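Local structure of CarG (4O7J) at residues P55-N58 and T63-D66. The protein probably contributes to intrinsic carbapenem resistance in Serratia, binds a sodium ion and resembles lysozyme inhibitors in structure. Sequence-based numbering, arbitrary orientation.
Sequences PVTN and TWFD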
loop_
_atom_site.group_PDB
_atom_site.type_symbol
_atom_site.label_atom_id
_atom_site.label_comp_id
_atom_site.label_asym_id
_atom_site.label_seq_id
_atom_site.Cartn_x
_atom_site.Cartn_y
_atom_site.Cartn_z
ATOM N N PRO A 55 -0.399 5.901 -6.487
ATOM C CA PRO A 55 -0.180 4.681 -7.259
ATOM C C PRO A 55 1.272 4.443 -7.675
ATOM O O PRO A 55 2.120 5.392 -7.693
ATOM C CB PRO A 55 -1.110 4.876 -8.501
ATOM C CG PRO A 55 -1.156 6.347 -8.700
ATOM C CD PRO A 55 -1.055 6.955 -7.293
ATOM N N VAL A 56 1.554 3.186 -7.941
ATOM C CA VAL A 56 2.806 2.796 -8.575
ATOM C C VAL A 56 2.558 3.096 -10.074
ATOM O O VAL A 56 1.530 2.692 -10.638
ATOM C CB VAL A 56 3.136 1.320 -8.358
ATOM C CG1 VAL A 56 4.336 0.902 -9.199
ATOM C CG2 VAL A 56 3.426 1.079 -6.857
ATOM N N THR A 57 3.518 3.745 -10.734
ATOM C CA THR A 57 3.331 4.161 -12.122
ATOM C C THR A 57 3.262 2.967 -13.046
ATOM O O THR A 57 4.021 2.027 -12.890
ATOM C CB THR A 57 4.493 5.069 -12.542
ATOM O OG1 THR A 57 4.682 5.982 -11.487
ATOM C CG2 THR A 57 4.174 5.845 -13.787
ATOM N N ASN A 58 2.293 3.024 -13.963
ATOM C CA ASN A 58 2.057 1.989 -14.964
ATOM C C ASN A 58 1.772 0.620 -14.318
ATOM O O ASN A 58 2.324 -0.389 -14.736
ATOM C CB ASN A 58 3.265 1.915 -15.948
ATOM C CG ASN A 58 3.584 3.277 -16.624
ATOM O OD1 ASN A 58 2.683 4.048 -16.975
ATOM N ND2 ASN A 58 4.872 3.553 -16.833
ATOM N N THR A 63 2.212 -0.027 -3.543
ATOM C CA THR A 63 3.564 -0.103 -2.908
ATOM C C THR A 63 4.616 -0.474 -3.959
ATOM O O THR A 63 4.433 -1.450 -4.712
ATOM C CB THR A 63 3.489 -1.106 -1.738
ATOM O OG1 THR A 63 2.486 -0.663 -0.849
ATOM C CG2 THR A 63 4.789 -1.253 -1.032
ATOM N N TRP A 64 5.736 0.254 -3.945
ATOM C CA TRP A 64 6.895 0.003 -4.752
ATOM C C TRP A 64 7.821 -1.006 -4.081
ATOM O O TRP A 64 8.426 -0.701 -3.070
ATOM C CB TRP A 64 7.706 1.295 -5.025
ATOM C CG TRP A 64 6.966 2.386 -5.698
ATOM C CD1 TRP A 64 6.035 3.200 -5.130
ATOM C CD2 TRP A 64 7.119 2.829 -7.043
ATOM N NE1 TRP A 64 5.545 4.076 -6.039
ATOM C CE2 TRP A 64 6.167 3.859 -7.249
ATOM C CE3 TRP A 64 7.963 2.442 -8.121
ATOM C CZ2 TRP A 64 6.110 4.605 -8.441
ATOM C CZ3 TRP A 64 7.805 3.110 -9.353
ATOM C CH2 TRP A 64 6.911 4.190 -9.497
ATOM N N PHE A 65 7.929 -2.212 -4.658
ATOM C CA PHE A 65 8.709 -3.255 -4.070
ATOM C C PHE A 65 10.011 -3.486 -4.840
ATOM O O PHE A 65 10.059 -3.376 -6.102
ATOM C CB PHE A 65 7.913 -4.570 -4.035
ATOM C CG PHE A 65 6.870 -4.636 -2.962
ATOM C CD1 PHE A 65 7.197 -4.813 -1.646
ATOM C CD2 PHE A 65 5.545 -4.548 -3.317
ATOM C CE1 PHE A 65 6.238 -4.937 -0.680
ATOM C CE2 PHE A 65 4.552 -4.617 -2.339
ATOM C CZ PHE A 65 4.911 -4.827 -1.035
ATOM N N ASP A 66 11.016 -3.872 -4.107
ATOM C CA ASP A 66 12.196 -4.475 -4.703
ATOM C C ASP A 66 11.894 -5.912 -5.123
ATOM O O ASP A 66 10.875 -6.493 -4.678
ATOM C CB ASP A 66 13.442 -4.295 -3.828
ATOM C CG ASP A 66 13.557 -5.322 -2.707
ATOM O OD1 ASP A 66 13.071 -6.467 -2.817
ATOM O OD2 ASP A 66 14.122 -4.940 -1.656
HETATM O O HOH W 1 3.559 5.816 -5.374
#
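V56 packs its two methyls over one face of the W64 indole. V56 CG2 lies over the pyrrole half in a CH-pi contact, 3.7 Å from the centroid of the W64 five-membered ring and only 8° off its normal. V56 CG1 takes the benzene half, 4.0 Å from W64 CD2. With V56 CG1 anti to the backbone N (chi1 172°) and CG2 beside that nitrogen, the two branches are divided between the halves of the ring. V56 CG2 also reaches the backbone of T63, 3.5 Å from T63 O.

The rim of the indole is met differently. T57 OG1 approaches near the ring plane, 3.5 Å from W64 CH2, but its hydrogen bond goes to the carbonyl of W128, on strand 126-135. At the pyrrole edge an in-plane water accepts from W64 NE1 at 2.7 Å. The same water lies 2.8 Å from P55 O, to which it can donate, so the indole N-H is satisfied without a direct bond between the segments and the rotation of the ring is probably restrained.

Elsewhere in the core, W64 packs on L91 and T93 of strand 88-96 and meets Y112 edge-to-face, while its backbone hydrogen-bonds with L40 of strand 37-45. This is hydrophobic-core packing between two antiparallel sheets: a tryptophan from short strand 64-65 reaches the neighbouring sheet, and the preceding loop folds back against its indole.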